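Local coordinates for major pilin backbone protein T-antigen, T13 (PDB 6BBT), which probably forms the backbone shaft of the streptococcal pilus as its repeating major subunit, the T-antigen used in serotyping, with its folded domains strengthened by isopeptide bonds, at residues A[176-181]-A[213-218]; A[155-160]-A[224-229]; A[95-100]-A[118-123]. One frame throughout, in Å; residues are numbered along the deposited sequence.

In the fold
Interactions 1 and 2 belong to the same domain, and their strands are consecutive: 148-166 runs on to 176-183, and 211-215 to 220-227, so interaction 1 is nested inside the loop that interaction 2 closes. Interaction 3 lies in the other domain, its centre about 60 Å from that of interaction 1. Contacts 1 and 3 are regular antiparallel pairings with a buried aromatic or aliphatic face and a polar outer face, but two near-parallel, offset Phe rings meet in the first, whereas the third adds an Arg-Asp salt bridge on the face opposite its tyrosines and valines. Interaction 2, nearer the middle of the chain, is only partly buried, shorter in its pairing and completed by water.

Interaction 1: A[176-181]-A[213-218]; sequences FNFTLI and FTLHDH
Phe213 and Phe178 lay their rings nearly parallel, planes 6° apart, but slid so far that they barely overlap, with centroids 5.3 Å apart. They belong to an antiparallel strand pair at the margin of a four-stranded sheet, in a domain of the transthyretin clan; strand 211-215 is outermost within the chain, and 231-236 flanks 176-183 on its far side. Over one face of the Phe213 ring sits not the other ring but CB of Phe178, in a CH-pi contact 3.6 Å from the ring centroid; its closest approach, 3.4 Å, is to CZ. At the edge of the same ring lie CB of Leu180 and CG of Leu215. The Phe176 ring meets the carbonyl O of Leu215 at its edge, while Tyr242 packs edge-to-face with it and Lys163 and Lys174 add cation-pi contacts. Phe213 carries its CG between the backbone N and the carbonyl carbon (chi1 65°), which swings the ring across toward Phe178, whose own CG stands anti to its carbonyl carbon. CE1 of Phe178 then reaches CB of Leu215, the two side chains crossing at about a right angle. Val275 of strand 271-279, in another sheet, touches Phe178, consistent with these aromatics belonging to the domain core. Phe176 pairs with Leu215 and Phe178 with Phe213 through two backbone hydrogen bonds each; Phe178 N to Phe213 O, 2.8 Å, runs nearly along the C=O axis. Asn177 and Thr214, a non-hydrogen-bonded pair, lie side by side on the exposed face, with Asn177 OD1 3.2 Å from Thr214 CG2. Between the two bonded pairs, CA of Thr214 offers a CA-H...O contact to Phe176 O at 3.1 Å.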
ATOM      1  N   PHE A 176      20.974  23.289  18.022  1.00 29.66           N
ATOM      2  CA  PHE A 176      21.740  22.542  17.042  1.00 28.69           C
ATOM      3  C   PHE A 176      20.924  22.452  15.749  1.00 25.39           C
ATOM      4  O   PHE A 176      19.697  22.341  15.791  1.00 21.85           O
ATOM      5  CB  PHE A 176      22.096  21.179  17.606  1.00 28.64           C
ATOM      6  CG  PHE A 176      22.998  21.248  18.805  1.00 30.07           C
ATOM      7  CD1 PHE A 176      22.479  21.512  20.068  1.00 31.38           C
ATOM      8  CD2 PHE A 176      24.370  21.069  18.674  1.00 31.50           C
ATOM      9  CE1 PHE A 176      23.309  21.580  21.182  1.00 31.77           C
ATOM     10  CE2 PHE A 176      25.209  21.142  19.784  1.00 31.72           C
ATOM     11  CZ  PHE A 176      24.675  21.392  21.039  1.00 32.54           C
ATOM     12  N   ASN A 177      21.619  22.545  14.619  1.00 24.08           N
ATOM     13  CA  ASN A 177      20.989  22.672  13.312  1.00 23.81           C
ATOM     14  C   ASN A 177      21.017  21.353  12.567  1.00 23.16           C
ATOM     15  O   ASN A 177      22.092  20.795  12.324  1.00 22.93           O
ATOM     16  CB  ASN A 177      21.707  23.729  12.495  1.00 25.97           C
ATOM     17  CG  ASN A 177      21.577  25.095  13.115  1.00 28.52           C
ATOM     18  OD1 ASN A 177      20.474  25.593  13.283  1.00 30.95           O
ATOM     19  ND2 ASN A 177      22.689  25.676  13.520  1.00 31.05           N
ATOM     20  N   PHE A 178      19.832  20.877  12.201  1.00 21.15           N
ATOM     21  CA  PHE A 178      19.647  19.580  11.566  1.00 19.35           C
ATOM     22  C   PHE A 178      19.082  19.734  10.165  1.00 18.68           C
ATOM     23  O   PHE A 178      18.366  20.704   9.865  1.00 17.23           O
ATOM     24  CB  PHE A 178      18.640  18.767  12.360  1.00 18.82           C
ATOM     25  CG  PHE A 178      19.150  18.315  13.681  1.00 19.71           C
ATOM     26  CD1 PHE A 178      19.046  19.132  14.800  1.00 20.16           C
ATOM     27  CD2 PHE A 178      19.757  17.077  13.808  1.00 20.34           C
ATOM     28  CE1 PHE A 178      19.532  18.711  16.027  1.00 20.44           C
ATOM     29  CE2 PHE A 178      20.240  16.652  15.036  1.00 20.81           C
ATOM     30  CZ  PHE A 178      20.124  17.472  16.145  1.00 20.70           C
ATOM     31  N   THR A 179      19.342  18.715   9.348  1.00 18.23           N
ATOM     32  CA  THR A 179      18.798  18.608   8.002  1.00 17.85           C
ATOM     33  C   THR A 179      18.256  17.190   7.837  1.00 17.19           C
ATOM     34  O   THR A 179      18.965  16.234   8.089  1.00 17.25           O
ATOM     35  CB  THR A 179      19.879  18.897   6.939  1.00 18.25           C
ATOM     36  OG1 THR A 179      20.402  20.218   7.133  1.00 18.92           O
ATOM     37  CG2 THR A 179      19.303  18.841   5.545  1.00 19.34           C
ATOM     38  N   LEU A 180      16.993  17.077   7.439  1.00 16.52           N
ATOM     39  CA  LEU A 180      16.371  15.821   7.119  1.00 16.32           C
ATOM     40  C   LEU A 180      15.947  15.849   5.661  1.00 16.70           C
ATOM     41  O   LEU A 180      15.425  16.857   5.179  1.00 15.79           O
ATOM     42  CB  LEU A 180      15.156  15.622   8.007  1.00 16.43           C
ATOM     43  CG  LEU A 180      14.289  14.391   7.802  1.00 16.46           C
ATOM     44  CD1 LEU A 180      14.978  13.117   8.273  1.00 17.24           C
ATOM     45  CD2 LEU A 180      12.979  14.610   8.525  1.00 17.35           C
ATOM     46  N   ILE A 181      16.155  14.730   4.974  1.00 16.76           N
ATOM     47  CA  ILE A 181      15.619  14.545   3.643  1.00 17.81           C
ATOM     48  C   ILE A 181      14.945  13.174   3.603  1.00 16.87           C
ATOM     49  O   ILE A 181      15.487  12.187   4.101  1.00 16.69           O
ATOM     50  CB  ILE A 181      16.694  14.745   2.543  1.00 19.94           C
ATOM     51  CG1 ILE A 181      16.127  14.473   1.154  1.00 20.95           C
ATOM     52  CG2 ILE A 181      17.884  13.855   2.776  1.00 21.55           C
ATOM     53  CD1 ILE A 181      16.955  15.119   0.056  1.00 22.89           C
ATOM     54  N   PHE A 213      15.725  22.141  10.452  1.00 19.67           N
ATOM     55  CA  PHE A 213      15.108  22.473  11.733  1.00 19.99           C
ATOM     56  C   PHE A 213      16.182  22.513  12.823  1.00 20.70           C
ATOM     57  O   PHE A 213      17.328  22.100  12.597  1.00 18.87           O
ATOM     58  CB  PHE A 213      14.013  21.457  12.090  1.00 19.98           C
ATOM     59  CG  PHE A 213      14.529  20.062  12.315  1.00 19.09           C
ATOM     60  CD1 PHE A 213      14.684  19.184  11.249  1.00 18.81           C
ATOM     61  CD2 PHE A 213      14.879  19.627  13.595  1.00 18.93           C
ATOM     62  CE1 PHE A 213      15.174  17.907  11.450  1.00 18.11           C
ATOM     63  CE2 PHE A 213      15.366  18.345  13.798  1.00 18.11           C
ATOM     64  CZ  PHE A 213      15.517  17.488  12.728  1.00 17.84           C
ATOM     65  N   THR A 214      15.806  23.007  13.998  1.00 21.21           N
ATOM     66  CA  THR A 214      16.728  23.074  15.126  1.00 22.28           C
ATOM     67  C   THR A 214      16.176  22.342  16.312  1.00 22.41           C
ATOM     68  O   THR A 214      14.965  22.221  16.461  1.00 23.89           O
ATOM     69  CB  THR A 214      17.032  24.535  15.537  1.00 23.82           C
ATOM     70  OG1 THR A 214      15.863  25.120  16.127  1.00 26.16           O
ATOM     71  CG2 THR A 214      17.460  25.365  14.343  1.00 23.21           C
ATOM     72  N   LEU A 215      17.078  21.829  17.153  1.00 23.48           N
ATOM     73  CA  LEU A 215      16.725  21.284  18.457  1.00 23.98           C
ATOM     74  C   LEU A 215      17.744  21.734  19.496  1.00 26.15           C
ATOM     75  O   LEU A 215      18.937  21.833  19.194  1.00 26.58           O
ATOM     76  CB  LEU A 215      16.706  19.745  18.433  1.00 23.79           C
ATOM     77  CG  LEU A 215      15.743  19.046  17.473  1.00 23.36           C
ATOM     78  CD1 LEU A 215      16.065  17.557  17.437  1.00 22.61           C
ATOM     79  CD2 LEU A 215      14.291  19.283  17.897  1.00 23.20           C
ATOM     80  N   HIS A 216      17.278  21.979  20.719  1.00 28.19           N
ATOM     81  CA  HIS A 216      18.180  22.145  21.881  1.00 29.36           C
ATOM     82  C   HIS A 216      18.053  20.911  22.761  1.00 28.93           C
ATOM     83  O   HIS A 216      17.255  20.023  22.468  1.00 25.53           O
ATOM     84  CB  HIS A 216      17.896  23.446  22.662  1.00 31.65           C
ATOM     85  CG  HIS A 216      16.463  23.629  23.043  1.00 31.31           C
ATOM     86  ND1 HIS A 216      15.851  22.873  24.021  1.00 33.16           N
ATOM     87  CD2 HIS A 216      15.516  24.467  22.564  1.00 32.65           C
ATOM     88  CE1 HIS A 216      14.585  23.237  24.129  1.00 33.65           C
ATOM     89  NE2 HIS A 216      14.356  24.203  23.256  1.00 33.33           N
ATOM     90  N   ASP A 217      18.850  20.846  23.829  1.00 31.13           N
ATOM     91  CA  ASP A 217      18.845  19.701  24.747  1.00 31.39           C
ATOM     92  C   ASP A 217      17.424  19.312  25.131  1.00 31.03           C
ATOM     93  O   ASP A 217      16.610  20.164  25.481  1.00 29.00           O
ATOM     94  CB  ASP A 217      19.669  20.010  26.009  1.00 35.37           C
ATOM     95  CG  ASP A 217      19.913  18.783  26.894  1.00 37.52           C
ATOM     96  OD1 ASP A 217      20.041  17.651  26.398  1.00 37.67           O
ATOM     97  OD2 ASP A 217      20.019  18.963  28.120  1.00 47.23           O
ATOM     98  N   HIS A 218      17.134  18.021  25.003  1.00 30.60           N
ATOM     99  CA  HIS A 218      15.843  17.412  25.346  1.00 32.36           C
ATOM    100  C   HIS A 218      14.645  17.766  24.457  1.00 28.14           C
ATOM    101  O   HIS A 218      13.546  17.301  24.719  1.00 27.81           O
ATOM    102  CB  HIS A 218      15.533  17.561  26.862  1.00 36.84           C
ATOM    103  CG  HIS A 218      16.278  16.570  27.701  1.00 44.42           C
ATOM    104  ND1 HIS A 218      17.410  16.898  28.421  1.00 48.98           N
ATOM    105  CD2 HIS A 218      16.099  15.235  27.865  1.00 48.12           C
ATOM    106  CE1 HIS A 218      17.874  15.815  29.023  1.00 50.59           C
ATOM    107  NE2 HIS A 218      17.100  14.793  28.700  1.00 51.05           N
TER

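Interaction 2: A[155-160]-A[224-229]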
ATOM      1  N   LYS A 155       0.069   0.174   6.148  1.00 17.88           N
ATOM      2  CA  LYS A 155       0.520   0.710   7.400  1.00 18.87           C
ATOM      3  C   LYS A 155       1.420   1.900   7.148  1.00 18.43           C
ATOM      4  O   LYS A 155       1.994   2.049   6.058  1.00 17.05           O
ATOM      5  CB  LYS A 155       1.279  -0.349   8.170  1.00 20.80           C
ATOM      6  CG  LYS A 155       0.346  -1.388   8.761  1.00 23.43           C
ATOM      7  CD  LYS A 155       1.106  -2.498   9.451  1.00 26.59           C
ATOM      8  CE  LYS A 155       0.108  -3.467  10.066  1.00 29.05           C
ATOM      9  NZ  LYS A 155       0.818  -4.525  10.834  1.00 31.96           N
ATOM     10  N   THR A 156       1.528   2.720   8.180  1.00 17.60           N
ATOM     11  CA  THR A 156       2.521   3.772   8.256  1.00 17.83           C
ATOM     12  C   THR A 156       3.375   3.516   9.497  1.00 18.83           C
ATOM     13  O   THR A 156       3.041   2.670  10.341  1.00 19.76           O
ATOM     14  CB  THR A 156       1.860   5.152   8.354  1.00 17.75           C
ATOM     15  OG1 THR A 156       1.043   5.205   9.521  1.00 18.44           O
ATOM     16  CG2 THR A 156       1.006   5.442   7.134  1.00 17.62           C
ATOM     17  N   THR A 157       4.473   4.251   9.601  1.00 17.41           N
ATOM     18  CA  THR A 157       5.341   4.151  10.742  1.00 18.54           C
ATOM     19  C   THR A 157       5.594   5.570  11.306  1.00 18.88           C
ATOM     20  O   THR A 157       4.777   6.488  11.082  1.00 17.10           O
ATOM     21  CB  THR A 157       6.599   3.324  10.392  1.00 18.66           C
ATOM     22  OG1 THR A 157       7.346   3.059  11.583  1.00 20.60           O
ATOM     23  CG2 THR A 157       7.464   4.019   9.366  1.00 18.62           C
ATOM     24  N   SER A 158       6.650   5.712  12.098  1.00 19.58           N
ATOM     25  CA  SER A 158       6.981   6.982  12.723  1.00 20.72           C
ATOM     26  C   SER A 158       8.480   7.108  12.949  1.00 20.70           C
ATOM     27  O   SER A 158       9.181   6.112  13.066  1.00 20.40           O
ATOM     28  CB  SER A 158       6.236   7.154  14.054  1.00 21.64           C
ATOM     29  OG  SER A 158       6.701   6.238  15.027  1.00 22.24           O
ATOM     30  N   LEU A 159       8.955   8.346  12.993  1.00 19.25           N
ATOM     31  CA  LEU A 159      10.319   8.637  13.343  1.00 19.04           C
ATOM     32  C   LEU A 159      10.331   9.802  14.329  1.00 18.70           C
ATOM     33  O   LEU A 159       9.807  10.859  14.038  1.00 17.37           O
ATOM     34  CB  LEU A 159      11.124   9.005  12.095  1.00 20.42           C
ATOM     35  CG  LEU A 159      12.568   9.478  12.318  1.00 21.61           C
ATOM     36  CD1 LEU A 159      13.381   8.393  12.993  1.00 23.08           C
ATOM     37  CD2 LEU A 159      13.217   9.882  11.009  1.00 22.35           C
ATOM     38  N   LYS A 160      10.921   9.589  15.496  1.00 18.52           N
ATOM     39  CA  LYS A 160      11.158  10.649  16.450  1.00 18.94           C
ATOM     40  C   LYS A 160      12.663  10.918  16.480  1.00 18.97           C
ATOM     41  O   LYS A 160      13.476   9.973  16.439  1.00 18.84           O
ATOM     42  CB  LYS A 160      10.643  10.229  17.819  1.00 20.45           C
ATOM     43  CG  LYS A 160      10.932  11.223  18.932  1.00 22.09           C
ATOM     44  CD  LYS A 160      10.210  10.827  20.196  1.00 23.96           C
ATOM     45  CE  LYS A 160      10.730  11.604  21.389  1.00 27.00           C
ATOM     46  NZ  LYS A 160       9.874  11.314  22.582  1.00 29.25           N
ATOM     47  N   ALA A 224       4.800  11.326  12.579  1.00 16.13           N
ATOM     48  CA  ALA A 224       3.974  10.259  13.193  1.00 16.84           C
ATOM     49  C   ALA A 224       3.268   9.334  12.199  1.00 17.67           C
ATOM     50  O   ALA A 224       2.768   8.276  12.601  1.00 18.38           O
ATOM     51  CB  ALA A 224       2.943  10.871  14.131  1.00 17.14           C
ATOM     52  N   LYS A 225       3.192   9.754  10.930  1.00 16.70           N
ATOM     53  CA  LYS A 225       2.458   9.055   9.887  1.00 17.20           C
ATOM     54  C   LYS A 225       3.376   8.939   8.661  1.00 16.51           C
ATOM     55  O   LYS A 225       3.059   9.397   7.577  1.00 16.45           O
ATOM     56  CB  LYS A 225       1.161   9.808   9.575  1.00 18.14           C
ATOM     57  CG  LYS A 225       0.171   9.892  10.765  1.00 19.35           C
ATOM     58  CD  LYS A 225      -1.036  10.782  10.482  1.00 20.21           C
ATOM     59  CE  LYS A 225      -1.888  11.029  11.739  1.00 21.44           C
ATOM     60  NZ  LYS A 225      -3.106  11.887  11.483  1.00 20.93           N
ATOM     61  N   LEU A 226       4.524   8.309   8.881  1.00 16.28           N
ATOM     62  CA  LEU A 226       5.594   8.242   7.917  1.00 16.17           C
ATOM     63  C   LEU A 226       5.394   7.027   6.989  1.00 15.99           C
ATOM     64  O   LEU A 226       5.089   5.942   7.476  1.00 15.38           O
ATOM     65  CB  LEU A 226       6.918   8.120   8.670  1.00 17.39           C
ATOM     66  CG  LEU A 226       8.222   8.244   7.901  1.00 17.65           C
ATOM     67  CD1 LEU A 226       8.408   9.590   7.216  1.00 18.13           C
ATOM     68  CD2 LEU A 226       9.366   8.005   8.856  1.00 18.64           C
ATOM     69  N   PRO A 227       5.563   7.205   5.661  1.00 15.45           N
ATOM     70  CA  PRO A 227       5.444   6.073   4.761  1.00 15.63           C
ATOM     71  C   PRO A 227       6.491   4.996   5.038  1.00 16.45           C
ATOM     72  O   PRO A 227       7.628   5.311   5.420  1.00 16.51           O
ATOM     73  CB  PRO A 227       5.644   6.681   3.369  1.00 15.49           C
ATOM     74  CG  PRO A 227       5.312   8.105   3.520  1.00 15.77           C
ATOM     75  CD  PRO A 227       5.730   8.470   4.918  1.00 15.52           C
ATOM     76  N   ILE A 228       6.067   3.741   4.897  1.00 17.52           N
ATOM     77  CA  ILE A 228       6.933   2.582   5.086  1.00 18.47           C
ATOM     78  C   ILE A 228       7.685   2.308   3.797  1.00 18.90           C
ATOM     79  O   ILE A 228       7.109   2.342   2.715  1.00 19.10           O
ATOM     80  CB  ILE A 228       6.137   1.352   5.558  1.00 18.81           C
ATOM     81  CG1 ILE A 228       5.740   1.580   7.011  1.00 18.00           C
ATOM     82  CG2 ILE A 228       6.984   0.065   5.430  1.00 19.52           C
ATOM     83  CD1 ILE A 228       4.746   0.599   7.557  1.00 18.54           C
ATOM     84  N   GLY A 229       8.985   2.071   3.920  1.00 20.65           N
ATOM     85  CA  GLY A 229       9.804   1.726   2.768  1.00 22.05           C
ATOM     86  C   GLY A 229      10.516   2.887   2.106  1.00 23.81           C
ATOM     87  O   GLY A 229      11.218   2.675   1.123  1.00 26.92           O
TER
HETATM   88  O   HOH W   1       3.102   3.694   4.190  1.00 13.86           O
HETATM   89  O   HOH W   2       2.042   5.682  11.960  1.00 19.66           O
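A short antiparallel bridge joins Thr157 of the long strand 148-166 to Leu226, just after the chain of strand 220-227 has turned a corner at Ala224 and Lys225. Thr157 N gives a nearly straight hydrogen bond to Leu226 O at 2.8 Å, in the carbonyl plane. The return bond, Leu226 N to Thr157 O, is less regular, arriving 48° above the plane of the Thr157 carbonyl. One water extends the pairing, donating to Lys155 O and accepting from Ile228 N; another, alongside the bridge, links Thr156 OG1 to Ala224 O. OG1 of Thr157 stands anti to the backbone N (chi1 -171°), which puts CG2 between N and the carbonyl carbon, 3.8 Å from Ile228 CG1, the Thr157 and Ile228 side chains crossing at about a right angle. Ile228 CD1 continues to Lys155, 3.6 Å from its CB. Among buried side chains, Leu226 CD2 packs on Leu159 CB at 3.8 Å, beside Val194 of strand 193-198. Lys225 forms salt bridges with Asp21 and Glu23, residues from the N-terminal part of the chain. A strand that turns a corner and then pairs briefly again, passing between sheets or faces, is consistent with the edge of a beta-sandwich, here in the DUF7601 domain.

Interaction 3: A[95-100]-A[118-123]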
ATOM      1  N   TYR A  95     -19.819 -22.070 -17.029  1.00 34.30           N
ATOM      2  CA  TYR A  95     -18.378 -22.130 -17.022  1.00 34.17           C
ATOM      3  C   TYR A  95     -17.888 -21.441 -15.752  1.00 30.00           C
ATOM      4  O   TYR A  95     -18.253 -20.301 -15.472  1.00 27.87           O
ATOM      5  CB  TYR A  95     -17.839 -21.491 -18.293  1.00 36.18           C
ATOM      6  CG  TYR A  95     -18.175 -22.289 -19.543  1.00 37.49           C
ATOM      7  CD1 TYR A  95     -19.378 -22.084 -20.229  1.00 38.07           C
ATOM      8  CD2 TYR A  95     -17.287 -23.237 -20.046  1.00 39.12           C
ATOM      9  CE1 TYR A  95     -19.680 -22.807 -21.375  1.00 39.59           C
ATOM     10  CE2 TYR A  95     -17.579 -23.964 -21.191  1.00 39.72           C
ATOM     11  CZ  TYR A  95     -18.775 -23.749 -21.850  1.00 41.25           C
ATOM     12  OH  TYR A  95     -19.063 -24.474 -22.992  1.00 44.92           O
ATOM     13  N   ARG A  96     -17.092 -22.171 -14.985  1.00 28.81           N
ATOM     14  CA  ARG A  96     -16.729 -21.793 -13.634  1.00 29.99           C
ATOM     15  C   ARG A  96     -15.263 -21.387 -13.548  1.00 29.23           C
ATOM     16  O   ARG A  96     -14.376 -22.119 -14.003  1.00 28.82           O
ATOM     17  CB  ARG A  96     -16.982 -22.942 -12.682  1.00 30.64           C
ATOM     18  CG  ARG A  96     -16.734 -22.594 -11.223  1.00 31.95           C
ATOM     19  CD  ARG A  96     -17.353 -23.644 -10.320  1.00 32.66           C
ATOM     20  NE  ARG A  96     -18.804 -23.498 -10.260  1.00 32.78           N
ATOM     21  CZ  ARG A  96     -19.643 -24.423  -9.789  1.00 34.53           C
ATOM     22  NH1 ARG A  96     -19.201 -25.592  -9.341  1.00 34.77           N
ATOM     23  NH2 ARG A  96     -20.948 -24.179  -9.776  1.00 35.84           N
ATOM     24  N   TYR A  97     -15.028 -20.237 -12.922  1.00 27.60           N
ATOM     25  CA  TYR A  97     -13.687 -19.678 -12.789  1.00 26.80           C
ATOM     26  C   TYR A  97     -13.418 -19.292 -11.347  1.00 24.73           C
ATOM     27  O   TYR A  97     -14.350 -19.074 -10.574  1.00 22.15           O
ATOM     28  CB  TYR A  97     -13.561 -18.419 -13.633  1.00 27.31           C
ATOM     29  CG  TYR A  97     -13.853 -18.549 -15.107  1.00 27.47           C
ATOM     30  CD1 TYR A  97     -15.160 -18.576 -15.583  1.00 28.07           C
ATOM     31  CD2 TYR A  97     -12.814 -18.580 -16.035  1.00 28.88           C
ATOM     32  CE1 TYR A  97     -15.421 -18.670 -16.944  1.00 29.29           C
ATOM     33  CE2 TYR A  97     -13.064 -18.656 -17.392  1.00 28.84           C
ATOM     34  CZ  TYR A  97     -14.364 -18.702 -17.841  1.00 29.37           C
ATOM     35  OH  TYR A  97     -14.590 -18.780 -19.197  1.00 29.98           O
ATOM     36  N   THR A  98     -12.136 -19.171 -11.014  1.00 24.14           N
ATOM     37  CA  THR A  98     -11.714 -18.672  -9.718  1.00 24.80           C
ATOM     38  C   THR A  98     -11.064 -17.300  -9.933  1.00 24.00           C
ATOM     39  O   THR A  98     -10.242 -17.137 -10.836  1.00 22.87           O
ATOM     40  CB  THR A  98     -10.772 -19.669  -9.031  1.00 26.24           C
ATOM     41  OG1 THR A  98     -11.427 -20.946  -8.945  1.00 29.02           O
ATOM     42  CG2 THR A  98     -10.394 -19.198  -7.624  1.00 26.53           C
ATOM     43  N   VAL A  99     -11.477 -16.316  -9.131  1.00 23.07           N
ATOM     44  CA  VAL A  99     -10.907 -14.958  -9.172  1.00 21.29           C
ATOM     45  C   VAL A  99     -10.192 -14.705  -7.845  1.00 20.46           C
ATOM     46  O   VAL A  99     -10.725 -15.005  -6.779  1.00 20.70           O
ATOM     47  CB  VAL A  99     -11.994 -13.896  -9.432  1.00 21.02           C
ATOM     48  CG1 VAL A  99     -11.446 -12.456  -9.342  1.00 20.93           C
ATOM     49  CG2 VAL A  99     -12.611 -14.136 -10.789  1.00 21.27           C
ATOM     50  N   SER A 100      -8.972 -14.191  -7.922  1.00 20.17           N
ATOM     51  CA  SER A 100      -8.197 -13.851  -6.734  1.00 20.19           C
ATOM     52  C   SER A 100      -7.412 -12.585  -6.992  1.00 18.84           C
ATOM     53  O   SER A 100      -7.345 -12.109  -8.131  1.00 19.60           O
ATOM     54  CB  SER A 100      -7.243 -14.979  -6.373  1.00 20.84           C
ATOM     55  OG  SER A 100      -6.395 -15.243  -7.460  1.00 22.46           O
ATOM     56  N   VAL A 118     -16.852 -17.800  -9.853  1.00 22.84           N
ATOM     57  CA  VAL A 118     -17.637 -17.121 -10.857  1.00 24.06           C
ATOM     58  C   VAL A 118     -18.230 -18.162 -11.813  1.00 25.70           C
ATOM     59  O   VAL A 118     -17.476 -18.912 -12.435  1.00 24.98           O
ATOM     60  CB  VAL A 118     -16.762 -16.142 -11.666  1.00 24.55           C
ATOM     61  CG1 VAL A 118     -17.587 -15.432 -12.732  1.00 25.32           C
ATOM     62  CG2 VAL A 118     -16.118 -15.116 -10.744  1.00 25.36           C
ATOM     63  N   ASP A 119     -19.563 -18.195 -11.919  1.00 26.55           N
ATOM     64  CA  ASP A 119     -20.250 -18.982 -12.954  1.00 27.24           C
ATOM     65  C   ASP A 119     -20.738 -18.085 -14.076  1.00 27.50           C
ATOM     66  O   ASP A 119     -21.495 -17.149 -13.845  1.00 28.55           O
ATOM     67  CB  ASP A 119     -21.435 -19.750 -12.358  1.00 27.83           C
ATOM     68  CG  ASP A 119     -20.999 -20.932 -11.528  1.00 28.38           C
ATOM     69  OD1 ASP A 119     -19.857 -21.412 -11.673  1.00 28.96           O
ATOM     70  OD2 ASP A 119     -21.812 -21.407 -10.723  1.00 29.79           O
ATOM     71  N   VAL A 120     -20.295 -18.388 -15.293  1.00 28.92           N
ATOM     72  CA  VAL A 120     -20.730 -17.672 -16.478  1.00 30.40           C
ATOM     73  C   VAL A 120     -21.722 -18.566 -17.233  1.00 32.50           C
ATOM     74  O   VAL A 120     -21.371 -19.671 -17.668  1.00 31.26           O
ATOM     75  CB  VAL A 120     -19.531 -17.309 -17.372  1.00 30.64           C
ATOM     76  CG1 VAL A 120     -19.978 -16.441 -18.537  1.00 31.19           C
ATOM     77  CG2 VAL A 120     -18.466 -16.585 -16.551  1.00 29.93           C
ATOM     78  N   TYR A 121     -22.947 -18.072 -17.369  1.00 36.81           N
ATOM     79  CA  TYR A 121     -24.039 -18.801 -18.032  1.00 41.04           C
ATOM     80  C   TYR A 121     -24.006 -18.512 -19.527  1.00 41.53           C
ATOM     81  O   TYR A 121     -24.293 -17.392 -19.949  1.00 41.99           O
ATOM     82  CB  TYR A 121     -25.395 -18.390 -17.435  1.00 42.21           C
ATOM     83  CG  TYR A 121     -25.676 -19.038 -16.102  1.00 44.80           C
ATOM     84  CD1 TYR A 121     -24.826 -18.840 -15.014  1.00 46.83           C
ATOM     85  CD2 TYR A 121     -26.782 -19.861 -15.922  1.00 45.45           C
ATOM     86  CE1 TYR A 121     -25.066 -19.444 -13.794  1.00 46.90           C
ATOM     87  CE2 TYR A 121     -27.028 -20.469 -14.704  1.00 46.67           C
ATOM     88  CZ  TYR A 121     -26.171 -20.255 -13.646  1.00 46.93           C
ATOM     89  OH  TYR A 121     -26.405 -20.852 -12.437  1.00 46.03           O
ATOM     90  N   VAL A 122     -23.661 -19.522 -20.321  1.00 43.74           N
ATOM     91  CA  VAL A 122     -23.448 -19.358 -21.767  1.00 47.16           C
ATOM     92  C   VAL A 122     -24.593 -19.983 -22.597  1.00 50.73           C
ATOM     93  O   VAL A 122     -24.828 -21.196 -22.514  1.00 51.26           O
ATOM     94  CB  VAL A 122     -22.084 -19.964 -22.161  1.00 46.71           C
ATOM     95  CG1 VAL A 122     -21.883 -19.973 -23.678  1.00 47.03           C
ATOM     96  CG2 VAL A 122     -20.959 -19.194 -21.475  1.00 46.53           C
ATOM     97  N   GLY A 123     -25.277 -19.147 -23.391  1.00 53.21           N
ATOM     98  CA  GLY A 123     -26.383 -19.550 -24.291  1.00 55.85           C
ATOM     99  C   GLY A 123     -26.009 -19.440 -25.770  1.00 57.97           C
ATOM    100  O   GLY A 123     -24.845 -19.655 -26.121  1.00 60.17           O
TER
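Arg96 grips Asp119 side-on with two nitrogens, one to each carboxylate oxygen. NE donates to OD1 of Asp119 at 2.7 Å, and NH2 of Arg96 donates to OD2 of Asp119 at 3.1 Å with a nearly straight N-H...O angle of 173°. Both oxygens use their syn lone pairs, and the guanidinium and carboxylate planes lie 24° apart, so the salt bridge is close to flat. The arginine leaves the backbone extended, CG anti to its N, then bends at chi3 (-75°), which turns NE toward its neighbour; the two side chains point the same way from a non-hydrogen-bonded pair. On each side of this pair stands a hydrogen-bonded one: Tyr95 with Val120 and Tyr97 with Val118, each joined by two backbone bonds, among them Tyr97 N to Val118 O at 2.8 Å. CA of Arg96 adds a CA-H...O contact to the same Val118 O.

The other face of the sheet is apolar and buried. Tyr95 CD1 meets Val122 CG2 at 3.5 Å, ring and valine crossing at about a right angle, and Tyr97 CE1 lies 3.7 Å from Val120 CG2. Farther along, Val99 CG2 packs against Val118 CG2 at 3.6 Å, with Ile148 from strand 148-166 touching both valines. The phenol ends are bound outside the pair, Tyr95 OH to Gly91 O and Tyr97 OH to Glu55 O, while Phe89 and Phe84 pack against the rings. A polar pair on one face, and on the other tyrosines of one strand set against valines of the next, are as expected for one layer of a beta-sandwich, the fold of the Spy0128-like domain.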